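Local atomic coordinates of leucyl-tRNA synthetase (Giardia intestinalis, PDB entry 3PZ6), a protein that probably attaches leucine to tRNA(Leu) using ATP and, through the CP1 editing domain crystallised here, probably hydrolyses mischarged tRNA. Residues T103-A108 and I144-G149; A128-N133 and I302-P307; S162-I167 and P222-P227; I229-I234 and F269-M274. The protein carries 2 engineered substitutions. All coordinates share one frame; numbering follows the deposited sequence.

Interaction 1: T103-A108 and I144-G149; sequences TGRYGA and ISEISG. Engineered in segment 144-149: Ser-145 (natural residue Cys).
Tyr-106 and Ile-147 form an antiparallel hydrogen-bonded pair between strands 105-110 and 143-148 of the large mixed sheet in the CP1 editing domain. Tyr-106 N donates to Ile-147 O at 2.7 Å, and Ile-147 N to Tyr-106 O at 2.8 Å. Ala-108 N donates to the O of engineered Ser-145 (2.8 Å), while Ala-108 O takes its bond from Ile-144 N (2.9 Å), one residue beyond the regular partner. At the other end, where Ser-148 N-caps helix 149-152, Gly-149 N bonds Gly-104 O (2.9 Å). The face bearing Tyr-106, Ala-108 and Ile-147 is buried. There the small Ala-108 suits close packing: its CB lies 4.2 Å from Ile-147 CG1 and meets Leu-70 of helix 61-71. The Tyr-106 ring turns an edge to Ile-147 O, while its hydroxyl bonds Gly-182 O and Leu-101 N. On the exposed face, Glu-146 CG, anti to the backbone N (chi1 -161°), lies 3.7 Å from Arg-105 CG. Glu-146 OE1 stands over a guanidinium face, 3.5 Å from Arg-105 NH1, and a water accepting from NH1 lies at the edge. No N-H points at OE1, so this salt bridge rests on charge alone, whereas directional backbone bonds join the strands.

Interaction 2: A128-N133 and I302-P307; sequences AHQGLN and IVYSEP
Leu-132 and Ile-302 meet through methyl groups where the turn following helix 121-128 lies against strand 301-305. This is the more enclosed, apolar part of a small contact that buries 184 Å² in all. Leu-132 CD1 sits 4.3 Å from Ile-302 CG2 and 4.5 Å from Tyr-304 CB, and it also lies near the backbone between them, 4.2 Å from Val-303 O. Leucine suits the place because its reach carries CD1 across to the strand, where that one methyl meets three successive residues. Gly-131, with positive phi (64°), is the C-prime residue of a Schellman motif that ends the helix, and Gly-131 N bonds Ala-128 O at 3.3 Å. Glycine adopts such a backbone readily, and the next residue, Leu-132, points its CB toward the strand.

The other part is the more exposed, polar margin, where no clear bond is made although Gln-130 covers much of the strand. Gln-130 reaches out as an extended chain beyond CG, and its amide carbon CD comes within 3.8 Å of Tyr-304 CB, beside the exposed Ser-305. A long, flexible amide is at home at such a margin between protein and solvent. The amide plane is inclined by 60° to the Tyr-304 ring.

Tyr-304 itself points its CB at the turn but sends its ring elsewhere, toward Ala-85 of strand 79-86, while Ile-302 touches Leu-83 of that strand. Backbone bonds join Ile-302 to Gly-13 and Tyr-304 to Tyr-11, so the turn after helix 121-128 lies against a strand, 301-305, that pairs with strand 10-18 of the large sheet.

Interaction 3: S162-I167 and P222-P227; sequences SPYEQI and PYSPLP
Tyr-164 and Tyr-223 form a T-shaped stack that joins two loops of the editing domain. The edge of Tyr-223 is turned toward the face of Tyr-164, with centroids 5.2 Å apart and planes at 74°. Tyr-223 CD1 lies over the Tyr-164 ring, offset toward its rim, and Tyr-223 CB adds a CH-pi contact over the face. The CB of Tyr-164 points toward the other loop, and CG stands anti to the carbonyl carbon (chi1 -70°). Its hydroxyl donates to Ser-224 O at 2.8 Å, lying in the carbonyl plane on a lone pair. Tyrosine thus offers both an aromatic face and a polar tip. Leu-226 meets the ring tip to tip, its CD2 being 3.6 Å from Tyr-164 CE2, and the same methyl reaches Pro-163 CG at 3.9 Å. The Gln-166 chain bends at chi2, bringing CD round; the amide plane stands at 86° to the Tyr-223 ring, and NE2 makes a weak bond of 3.5 Å to Tyr-223 OH. Within the loop, Ser-162 OG accepts from Tyr-164 N in an ST turn and also bonds Gln-95 O. Loop 162-167 runs from strand 156-158 into strand 167-171; segment 222-227 links helix 216-219 to strand 229-230.

Interaction 4: I229-I234 and F269-M274; sequences IEIPDI and FYTGIM
Glu-230 and Ile-273 are the hydrogen-bonded pair of a two-stranded antiparallel sheet, its second strand entered from helix 254-271 through Gly-272. Two backbone bonds hold it: Glu-230 N to Ile-273 O at 2.9 Å, close to straight with an angle of 169° at the hydrogen, and Ile-273 N to Glu-230 O at 3.0 Å.

The same two carbonyl oxygens also take CA-H...O contacts, from Ile-229 CA to Ile-273 O (3.4 Å) and from Gly-272 CA to Glu-230 O (3.6 Å). Gly-272 is the first residue to leave the helical conformation, and glycine suits the place because a CB here would crowd Ile-229 CG2; without one, that methyl lies 3.8 Å from Gly-272 CA.

Apolar packing occupies the face bearing Ile-229 and Met-274, a non-hydrogen-bonded pair. Met-274 bends at chi2 (-65°), which turns SD to lie 3.7 Å from Ile-229 CG1; the flexible thioether can bend back over its neighbour. This buried face is covered by helix 284-297, through Val-284 on Ile-229 and Cys-287 on Met-274. The other face bears Glu-230, whose extended, charged chain suits a less buried position, beside the branched Ile-273.

Beyond the paired residues, polar and apolar groups meet at the helix end. Thr-271 OG1 bonds Lys-267 O, one turn back in the helix, an intrahelical bond that satisfies the hydroxyl, and the side chain crosses that of Ile-231 at about a right angle. Ile-231 CG2 lies 3.6 Å from Thr-271 OG1. Pro-232, with no N-H to offer, instead brings its ring CD to 3.4 Å from Thr-271 O.

Overall arrangement
Interactions 1 and 2 reach the same large sheet, yet differ sharply. Interaction 1 is a buried backbone ladder within it, with charges on its outer face, whereas interaction 2 is a small surface contact of side chains lying on its C-terminal strand. Their segments alternate along the chain and their centres are about 19 Å apart. Interactions 3 and 4 are partly buried and follow one another: 222-227 runs almost directly into 229-234, with centres about 20 Å apart. Interaction 3 joins loops by aromatic rings and a tyrosine hydroxyl bonded to a backbone carbonyl; interaction 4 returns to strand pairing, but in a separate two-stranded sheet about 38 Å, centre to centre, from interaction 1.

Interaction 1: T103-A108 and I144-G149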
loop_
_atom_site.group_PDB
_atom_site.type_symbol
_atom_site.label_atom_id
_atom_site.label_comp_id
_atom_site.label_asym_id
_atom_site.label_seq_id
_atom_site.Cartn_x
_atom_site.Cartn_y
_atom_site.Cartn_z
ATOM N N THR A 103 -13.536 -0.452 9.046
ATOM C CA THR A 103 -14.593 -1.369 9.473
ATOM C C THR A 103 -14.611 -2.651 8.640
ATOM O O THR A 103 -15.333 -3.595 8.949
ATOM C CB THR A 103 -15.961 -0.691 9.427
ATOM O OG1 THR A 103 -16.091 0.039 8.204
ATOM C CG2 THR A 103 -16.106 0.268 10.575
ATOM N N GLY A 104 -13.795 -2.686 7.596
ATOM C CA GLY A 104 -13.684 -3.861 6.740
ATOM C C GLY A 104 -13.362 -5.155 7.470
ATOM O O GLY A 104 -12.666 -5.165 8.498
ATOM N N ARG A 105 -13.890 -6.252 6.935
ATOM C CA ARG A 105 -13.532 -7.581 7.400
ATOM C C ARG A 105 -12.630 -8.243 6.364
ATOM O O ARG A 105 -13.057 -8.536 5.250
ATOM C CB ARG A 105 -14.782 -8.422 7.639
ATOM C CG ARG A 105 -14.547 -9.616 8.550
ATOM C CD ARG A 105 -15.855 -10.282 8.956
ATOM N NE ARG A 105 -16.445 -11.077 7.879
ATOM C CZ ARG A 105 -17.350 -12.038 8.065
ATOM N NH1 ARG A 105 -17.769 -12.343 9.290
ATOM N NH2 ARG A 105 -17.834 -12.703 7.024
ATOM N N TYR A 106 -11.375 -8.456 6.737
ATOM C CA TYR A 106 -10.410 -9.103 5.871
ATOM C C TYR A 106 -10.142 -10.505 6.400
ATOM O O TYR A 106 -10.572 -10.858 7.501
ATOM C CB TYR A 106 -9.121 -8.274 5.805
ATOM C CG TYR A 106 -9.335 -6.868 5.284
ATOM C CD1 TYR A 106 -9.266 -6.592 3.918
ATOM C CD2 TYR A 106 -9.626 -5.816 6.156
ATOM C CE1 TYR A 106 -9.473 -5.309 3.434
ATOM C CE2 TYR A 106 -9.833 -4.530 5.683
ATOM C CZ TYR A 106 -9.757 -4.282 4.320
ATOM O OH TYR A 106 -9.967 -3.007 3.844
ATOM N N GLY A 107 -9.446 -11.312 5.612
ATOM C CA GLY A 107 -9.094 -12.654 6.038
ATOM C C GLY A 107 -7.661 -12.971 5.690
ATOM O O GLY A 107 -7.123 -12.440 4.721
ATOM N N ALA A 108 -7.046 -13.832 6.494
ATOM C CA ALA A 108 -5.700 -14.320 6.221
ATOM C C ALA A 108 -5.777 -15.676 5.517
ATOM O O ALA A 108 -6.442 -16.596 5.997
ATOM C CB ALA A 108 -4.896 -14.419 7.512
ATOM N N ILE A 144 -7.178 -19.103 7.161
ATOM C CA ILE A 144 -6.406 -19.252 8.394
ATOM C C ILE A 144 -7.143 -18.621 9.570
ATOM O O ILE A 144 -7.524 -19.311 10.515
ATOM C CB ILE A 144 -4.995 -18.631 8.271
ATOM C CG1 ILE A 144 -4.250 -19.233 7.079
ATOM C CG2 ILE A 144 -4.199 -18.827 9.565
ATOM C CD1 ILE A 144 -3.130 -18.362 6.563
ATOM N N SER A 145 -7.323 -17.306 9.507
ATOM C CA SER A 145 -8.079 -16.561 10.510
ATOM C C SER A 145 -8.551 -15.231 9.935
ATOM O O SER A 145 -8.078 -14.788 8.879
ATOM C CB SER A 145 -7.272 -16.345 11.800
ATOM O OG SER A 145 -6.010 -15.741 11.558
ATOM N N GLU A 146 -9.498 -14.616 10.631
ATOM C CA GLU A 146 -10.118 -13.378 10.194
ATOM C C GLU A 146 -9.309 -12.202 10.720
ATOM O O GLU A 146 -8.816 -12.243 11.851
ATOM C CB GLU A 146 -11.547 -13.325 10.729
ATOM C CG GLU A 146 -12.466 -12.358 10.034
ATOM C CD GLU A 146 -13.864 -12.404 10.610
ATOM O OE1 GLU A 146 -14.608 -13.360 10.301
ATOM O OE2 GLU A 146 -14.228 -11.474 11.367
ATOM N N ILE A 147 -9.154 -11.171 9.893
ATOM C CA ILE A 147 -8.457 -9.950 10.295
ATOM C C ILE A 147 -9.376 -8.754 10.059
ATOM O O ILE A 147 -9.829 -8.536 8.937
ATOM C CB ILE A 147 -7.128 -9.746 9.502
ATOM C CG1 ILE A 147 -6.199 -10.965 9.613
ATOM C CG2 ILE A 147 -6.413 -8.476 9.952
ATOM C CD1 ILE A 147 -5.532 -11.154 10.979
ATOM N N SER A 148 -9.658 -7.982 11.106
ATOM C CA SER A 148 -10.446 -6.758 10.939
ATOM C C SER A 148 -9.573 -5.576 10.507
ATOM O O SER A 148 -8.359 -5.591 10.705
ATOM C CB SER A 148 -11.237 -6.415 12.210
ATOM O OG SER A 148 -10.387 -6.163 13.309
ATOM N N GLY A 149 -10.197 -4.561 9.911
ATOM C CA GLY A 149 -9.507 -3.323 9.555
ATOM C C GLY A 149 -8.826 -2.693 10.754
ATOM O O GLY A 149 -7.691 -2.220 10.660
HETATM O O HOH W 1 -17.666 -11.139 11.922
#

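Interaction 2: A128-N133 and I302-P307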
loop_
_atom_site.group_PDB
_atom_site.type_symbol
_atom_site.label_atom_id
_atom_site.label_comp_id
_atom_site.label_asym_id
_atom_site.label_seq_id
_atom_site.Cartn_x
_atom_site.Cartn_y
_atom_site.Cartn_z
ATOM N N ALA A 128 -9.344 -17.722 -6.186
ATOM C CA ALA A 128 -9.506 -19.174 -6.176
ATOM C C ALA A 128 -10.015 -19.719 -7.518
ATOM O O ALA A 128 -9.701 -20.855 -7.884
ATOM C CB ALA A 128 -10.426 -19.598 -5.035
ATOM N N HIS A 129 -10.787 -18.909 -8.245
ATOM C CA HIS A 129 -11.300 -19.298 -9.565
ATOM C C HIS A 129 -10.254 -19.180 -10.686
ATOM O O HIS A 129 -10.572 -19.345 -11.866
ATOM C CB HIS A 129 -12.590 -18.536 -9.922
ATOM C CG HIS A 129 -13.727 -18.783 -8.974
ATOM N ND1 HIS A 129 -14.658 -17.816 -8.660
ATOM C CD2 HIS A 129 -14.072 -19.880 -8.257
ATOM C CE1 HIS A 129 -15.532 -18.309 -7.800
ATOM N NE2 HIS A 129 -15.198 -19.560 -7.538
ATOM N N GLN A 130 -9.009 -18.899 -10.305
ATOM C CA GLN A 130 -7.868 -18.965 -11.219
ATOM C C GLN A 130 -6.676 -19.693 -10.581
ATOM O O GLN A 130 -5.519 -19.427 -10.914
ATOM C CB GLN A 130 -7.485 -17.575 -11.750
ATOM C CG GLN A 130 -7.245 -16.503 -10.689
ATOM C CD GLN A 130 -7.121 -15.109 -11.286
ATOM O OE1 GLN A 130 -7.914 -14.223 -10.982
ATOM N NE2 GLN A 130 -6.131 -14.915 -12.149
ATOM N N GLY A 131 -6.985 -20.600 -9.653
ATOM C CA GLY A 131 -6.026 -21.570 -9.111
ATOM C C GLY A 131 -4.837 -21.040 -8.331
ATOM O O GLY A 131 -3.741 -21.600 -8.404
ATOM N N LEU A 132 -5.050 -19.978 -7.564
ATOM C CA LEU A 132 -3.955 -19.369 -6.811
ATOM C C LEU A 132 -3.942 -19.752 -5.325
ATOM O O LEU A 132 -3.355 -19.052 -4.504
ATOM C CB LEU A 132 -3.922 -17.847 -7.033
ATOM C CG LEU A 132 -3.498 -17.428 -8.452
ATOM C CD1 LEU A 132 -3.937 -16.010 -8.793
ATOM C CD2 LEU A 132 -1.994 -17.601 -8.663
ATOM N N ASN A 133 -4.575 -20.878 -4.996
ATOM C CA ASN A 133 -4.591 -21.406 -3.629
ATOM C C ASN A 133 -3.372 -22.267 -3.351
ATOM O O ASN A 133 -2.632 -22.627 -4.273
ATOM C CB ASN A 133 -5.840 -22.255 -3.383
ATOM C CG ASN A 133 -7.053 -21.748 -4.134
ATOM O OD1 ASN A 133 -7.192 -20.547 -4.384
ATOM N ND2 ASN A 133 -7.941 -22.665 -4.498
ATOM N N ILE A 302 1.230 -10.119 -7.352
ATOM C CA ILE A 302 0.436 -11.234 -7.842
ATOM C C ILE A 302 -0.525 -10.681 -8.891
ATOM O O ILE A 302 -1.283 -9.747 -8.622
ATOM C CB ILE A 302 -0.357 -11.903 -6.698
ATOM C CG1 ILE A 302 0.590 -12.648 -5.751
ATOM C CG2 ILE A 302 -1.426 -12.855 -7.255
ATOM C CD1 ILE A 302 -0.018 -12.980 -4.397
ATOM N N VAL A 303 -0.482 -11.243 -10.094
ATOM C CA VAL A 303 -1.344 -10.780 -11.177
ATOM C C VAL A 303 -2.604 -11.630 -11.192
ATOM O O VAL A 303 -2.525 -12.856 -11.156
ATOM C CB VAL A 303 -0.632 -10.833 -12.557
ATOM C CG1 VAL A 303 -1.514 -10.229 -13.645
ATOM C CG2 VAL A 303 0.708 -10.106 -12.507
ATOM N N TYR A 304 -3.763 -10.975 -11.226
ATOM C CA TYR A 304 -5.047 -11.675 -11.285
ATOM C C TYR A 304 -6.085 -10.939 -12.143
ATOM O O TYR A 304 -5.767 -9.928 -12.772
ATOM C CB TYR A 304 -5.577 -11.983 -9.870
ATOM C CG TYR A 304 -6.118 -10.802 -9.085
ATOM C CD1 TYR A 304 -7.491 -10.633 -8.911
ATOM C CD2 TYR A 304 -5.260 -9.873 -8.492
ATOM C CE1 TYR A 304 -7.998 -9.563 -8.181
ATOM C CE2 TYR A 304 -5.758 -8.802 -7.761
ATOM C CZ TYR A 304 -7.127 -8.653 -7.611
ATOM O OH TYR A 304 -7.628 -7.592 -6.897
ATOM N N SER A 305 -7.310 -11.461 -12.184
ATOM C CA SER A 305 -8.390 -10.865 -12.979
ATOM C C SER A 305 -9.756 -10.983 -12.299
ATOM O O SER A 305 -9.957 -11.836 -11.436
ATOM C CB SER A 305 -8.421 -11.469 -14.391
ATOM O OG SER A 305 -7.962 -12.810 -14.392
ATOM N N GLU A 306 -10.684 -10.109 -12.687
ATOM C CA GLU A 306 -12.036 -10.069 -12.116
ATOM C C GLU A 306 -13.076 -9.613 -13.149
ATOM O O GLU A 306 -12.742 -8.869 -14.077
ATOM C CB GLU A 306 -12.068 -9.147 -10.897
ATOM N N PRO A 307 -14.339 -10.067 -12.997
ATOM C CA PRO A 307 -15.457 -9.511 -13.778
ATOM C C PRO A 307 -15.786 -8.074 -13.367
ATOM O O PRO A 307 -15.946 -7.200 -14.225
ATOM C CB PRO A 307 -16.631 -10.431 -13.424
ATOM C CG PRO A 307 -16.002 -11.694 -12.935
ATOM C CD PRO A 307 -14.743 -11.269 -12.243
#

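Interaction 3: S162-I167 and P222-P227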
loop_
_atom_site.group_PDB
_atom_site.type_symbol
_atom_site.label_atom_id
_atom_site.label_comp_id
_atom_site.label_asym_id
_atom_site.label_seq_id
_atom_site.Cartn_x
_atom_site.Cartn_y
_atom_site.Cartn_z
ATOM N N SER A 162 9.309 1.515 -3.437
ATOM C CA SER A 162 9.390 2.740 -2.641
ATOM C C SER A 162 10.770 2.885 -1.972
ATOM O O SER A 162 11.339 1.896 -1.493
ATOM C CB SER A 162 8.290 2.737 -1.583
ATOM O OG SER A 162 8.277 3.945 -0.846
ATOM N N PRO A 163 11.331 4.107 -1.973
ATOM C CA PRO A 163 12.554 4.383 -1.218
ATOM C C PRO A 163 12.318 4.420 0.290
ATOM O O PRO A 163 13.275 4.420 1.059
ATOM C CB PRO A 163 12.967 5.776 -1.712
ATOM C CG PRO A 163 11.729 6.366 -2.265
ATOM C CD PRO A 163 10.974 5.230 -2.857
ATOM N N TYR A 164 11.058 4.468 0.709
ATOM C CA TYR A 164 10.738 4.444 2.131
ATOM C C TYR A 164 10.945 3.042 2.703
ATOM O O TYR A 164 10.471 2.060 2.134
ATOM C CB TYR A 164 9.305 4.925 2.366
ATOM C CG TYR A 164 9.108 6.405 2.110
ATOM C CD1 TYR A 164 9.874 7.358 2.787
ATOM C CD2 TYR A 164 8.151 6.854 1.201
ATOM C CE1 TYR A 164 9.695 8.719 2.564
ATOM C CE2 TYR A 164 7.960 8.212 0.973
ATOM C CZ TYR A 164 8.739 9.143 1.654
ATOM O OH TYR A 164 8.560 10.500 1.437
ATOM N N GLU A 165 11.670 2.952 3.812
ATOM C CA GLU A 165 12.022 1.654 4.398
ATOM C C GLU A 165 10.806 0.951 5.012
ATOM O O GLU A 165 10.777 -0.282 5.132
ATOM C CB GLU A 165 13.186 1.789 5.392
ATOM C CG GLU A 165 12.925 2.605 6.668
ATOM C CD GLU A 165 12.773 4.127 6.460
ATOM O OE1 GLU A 165 12.729 4.855 7.479
ATOM O OE2 GLU A 165 12.685 4.608 5.304
ATOM N N GLN A 166 9.806 1.747 5.388
ATOM C CA GLN A 166 8.497 1.242 5.784
ATOM C C GLN A 166 7.449 2.325 5.589
ATOM O O GLN A 166 7.780 3.496 5.490
ATOM C CB GLN A 166 8.496 0.764 7.240
ATOM C CG GLN A 166 8.572 1.863 8.302
ATOM C CD GLN A 166 9.997 2.222 8.644
ATOM O OE1 GLN A 166 10.828 1.343 8.881
ATOM N NE2 GLN A 166 10.295 3.515 8.663
ATOM N N ILE A 167 6.185 1.923 5.531
ATOM C CA ILE A 167 5.068 2.870 5.499
ATOM C C ILE A 167 3.947 2.375 6.405
ATOM O O ILE A 167 3.964 1.230 6.834
ATOM C CB ILE A 167 4.545 3.130 4.059
ATOM C CG1 ILE A 167 4.167 1.819 3.363
ATOM C CG2 ILE A 167 5.569 3.924 3.245
ATOM C CD1 ILE A 167 3.621 1.998 1.942
ATOM N N PRO A 222 7.078 12.076 7.938
ATOM C CA PRO A 222 8.290 11.614 7.252
ATOM C C PRO A 222 8.045 11.019 5.859
ATOM O O PRO A 222 9.003 10.686 5.164
ATOM C CB PRO A 222 8.842 10.529 8.193
ATOM C CG PRO A 222 7.948 10.511 9.394
ATOM C CD PRO A 222 6.670 11.134 8.995
ATOM N N TYR A 223 6.786 10.880 5.452
ATOM C CA TYR A 223 6.464 10.275 4.158
ATOM C C TYR A 223 5.748 11.264 3.251
ATOM O O TYR A 223 4.561 11.123 2.949
ATOM C CB TYR A 223 5.644 8.997 4.350
ATOM C CG TYR A 223 6.174 8.134 5.466
ATOM C CD1 TYR A 223 7.210 7.229 5.237
ATOM C CD2 TYR A 223 5.660 8.243 6.761
ATOM C CE1 TYR A 223 7.711 6.452 6.267
ATOM C CE2 TYR A 223 6.158 7.473 7.796
ATOM C CZ TYR A 223 7.182 6.579 7.545
ATOM O OH TYR A 223 7.683 5.811 8.570
ATOM N N SER A 224 6.473 12.282 2.822
ATOM C CA SER A 224 5.903 13.288 1.943
ATOM C C SER A 224 5.769 12.729 0.527
ATOM O O SER A 224 6.531 11.835 0.139
ATOM C CB SER A 224 6.802 14.513 1.918
ATOM O OG SER A 224 8.023 14.187 1.275
ATOM N N PRO A 225 4.813 13.266 -0.256
ATOM C CA PRO A 225 4.652 12.866 -1.656
ATOM C C PRO A 225 5.968 12.964 -2.416
ATOM O O PRO A 225 6.802 13.812 -2.100
ATOM C CB PRO A 225 3.661 13.889 -2.193
ATOM C CG PRO A 225 2.854 14.275 -1.008
ATOM C CD PRO A 225 3.812 14.272 0.147
ATOM N N LEU A 226 6.154 12.091 -3.397
ATOM C CA LEU A 226 7.408 12.025 -4.136
ATOM C C LEU A 226 7.263 12.463 -5.595
ATOM O O LEU A 226 6.280 12.104 -6.242
ATOM C CB LEU A 226 7.959 10.597 -4.076
ATOM C CG LEU A 226 8.950 10.189 -2.976
ATOM C CD1 LEU A 226 9.010 11.138 -1.782
ATOM C CD2 LEU A 226 8.669 8.762 -2.532
ATOM N N PRO A 227 8.249 13.225 -6.121
ATOM C CA PRO A 227 8.295 13.660 -7.524
ATOM C C PRO A 227 8.640 12.522 -8.497
ATOM O O PRO A 227 9.723 12.514 -9.099
ATOM C CB PRO A 227 9.416 14.697 -7.516
ATOM C CG PRO A 227 10.295 14.279 -6.404
ATOM C CD PRO A 227 9.367 13.794 -5.347
#

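Interaction 4: I229-I234 and F269-M274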
loop_
_atom_site.group_PDB
_atom_site.type_symbol
_atom_site.label_atom_id
_atom_site.label_comp_id
_atom_site.label_asym_id
_atom_site.label_seq_id
_atom_site.Cartn_x
_atom_site.Cartn_y
_atom_site.Cartn_z
ATOM N N ILE A 229 6.829 11.394 -11.266
ATOM C CA ILE A 229 6.462 11.616 -12.649
ATOM C C ILE A 229 6.369 13.108 -12.931
ATOM O O ILE A 229 5.727 13.848 -12.179
ATOM C CB ILE A 229 5.117 10.905 -12.989
ATOM C CG1 ILE A 229 5.301 9.379 -12.933
ATOM C CG2 ILE A 229 4.600 11.337 -14.365
ATOM C CD1 ILE A 229 4.016 8.572 -12.896
ATOM N N GLU A 230 7.034 13.543 -13.998
ATOM C CA GLU A 230 6.903 14.903 -14.483
ATOM C C GLU A 230 5.946 14.952 -15.663
ATOM O O GLU A 230 6.159 14.308 -16.691
ATOM C CB GLU A 230 8.260 15.487 -14.894
ATOM C CG GLU A 230 8.153 16.911 -15.456
ATOM C CD GLU A 230 9.473 17.483 -15.939
ATOM O OE1 GLU A 230 10.536 16.849 -15.734
ATOM O OE2 GLU A 230 9.453 18.588 -16.528
ATOM N N ILE A 231 4.888 15.728 -15.500
ATOM C CA ILE A 231 4.001 16.035 -16.602
ATOM C C ILE A 231 4.351 17.426 -17.139
ATOM O O ILE A 231 4.159 18.426 -16.441
ATOM C CB ILE A 231 2.527 15.949 -16.181
ATOM C CG1 ILE A 231 2.220 14.549 -15.635
ATOM C CG2 ILE A 231 1.626 16.280 -17.358
ATOM C CD1 ILE A 231 0.921 14.438 -14.851
ATOM N N PRO A 232 4.894 17.487 -18.375
ATOM C CA PRO A 232 5.183 18.755 -19.057
ATOM C C PRO A 232 3.973 19.683 -19.019
ATOM O O PRO A 232 2.847 19.242 -19.273
ATOM C CB PRO A 232 5.446 18.321 -20.501
ATOM C CG PRO A 232 5.957 16.918 -20.379
ATOM C CD PRO A 232 5.221 16.320 -19.222
ATOM N N ASP A 233 4.213 20.951 -18.693
ATOM C CA ASP A 233 3.160 21.962 -18.549
ATOM C C ASP A 233 2.516 21.964 -17.158
ATOM O O ASP A 233 1.658 22.809 -16.869
ATOM C CB ASP A 233 2.097 21.817 -19.642
ATOM N N ILE A 234 2.921 21.022 -16.301
ATOM C CA ILE A 234 2.454 20.998 -14.911
ATOM C C ILE A 234 3.624 20.860 -13.935
ATOM O O ILE A 234 3.840 21.747 -13.105
ATOM C CB ILE A 234 1.379 19.915 -14.646
ATOM C CG1 ILE A 234 0.169 20.107 -15.567
ATOM C CG2 ILE A 234 0.913 19.980 -13.205
ATOM C CD1 ILE A 234 -0.798 18.918 -15.616
ATOM N N PHE A 269 -0.282 9.367 -18.352
ATOM C CA PHE A 269 0.006 8.259 -19.245
ATOM C C PHE A 269 0.634 8.724 -20.566
ATOM O O PHE A 269 1.677 8.203 -20.973
ATOM C CB PHE A 269 -1.243 7.397 -19.491
ATOM C CG PHE A 269 -1.056 6.353 -20.560
ATOM C CD1 PHE A 269 -0.276 5.225 -20.322
ATOM C CD2 PHE A 269 -1.644 6.509 -21.814
ATOM C CE1 PHE A 269 -0.093 4.259 -21.310
ATOM C CE2 PHE A 269 -1.464 5.546 -22.811
ATOM C CZ PHE A 269 -0.690 4.417 -22.554
ATOM N N TYR A 270 0.017 9.706 -21.218
ATOM C CA TYR A 270 0.467 10.118 -22.553
ATOM C C TYR A 270 1.756 10.928 -22.562
ATOM O O TYR A 270 2.601 10.726 -23.432
ATOM C CB TYR A 270 -0.644 10.847 -23.319
ATOM C CG TYR A 270 -1.768 9.923 -23.738
ATOM C CD1 TYR A 270 -1.542 8.877 -24.643
ATOM C CD2 TYR A 270 -3.052 10.081 -23.226
ATOM C CE1 TYR A 270 -2.570 8.020 -25.027
ATOM C CE2 TYR A 270 -4.083 9.231 -23.602
ATOM C CZ TYR A 270 -3.834 8.203 -24.498
ATOM O OH TYR A 270 -4.856 7.362 -24.867
ATOM N N THR A 271 1.915 11.828 -21.593
ATOM C CA THR A 271 3.052 12.754 -21.586
ATOM C C THR A 271 4.013 12.563 -20.408
ATOM O O THR A 271 5.118 13.108 -20.419
ATOM C CB THR A 271 2.587 14.222 -21.613
ATOM O OG1 THR A 271 1.786 14.488 -20.460
ATOM C CG2 THR A 271 1.772 14.518 -22.872
ATOM N N GLY A 272 3.595 11.788 -19.409
ATOM C CA GLY A 272 4.362 11.611 -18.175
ATOM C C GLY A 272 5.725 10.980 -18.358
ATOM O O GLY A 272 5.883 10.047 -19.138
ATOM N N ILE A 273 6.711 11.504 -17.638
ATOM C CA ILE A 273 8.084 11.000 -17.701
ATOM C C ILE A 273 8.568 10.632 -16.310
ATOM O O ILE A 273 8.526 11.449 -15.393
ATOM C CB ILE A 273 9.043 12.027 -18.356
ATOM C CG1 ILE A 273 8.828 12.044 -19.872
ATOM C CG2 ILE A 273 10.510 11.703 -18.028
ATOM C CD1 ILE A 273 9.166 13.359 -20.516
ATOM N N MET A 274 9.001 9.388 -16.159
ATOM C CA MET A 274 9.521 8.910 -14.893
ATOM C C MET A 274 10.731 9.728 -14.470
ATOM O O MET A 274 11.618 10.008 -15.275
ATOM C CB MET A 274 9.882 7.428 -14.989
ATOM C CG MET A 274 8.687 6.524 -15.256
ATOM S SD MET A 274 7.461 6.493 -13.925
ATOM C CE MET A 274 8.334 5.622 -12.630
#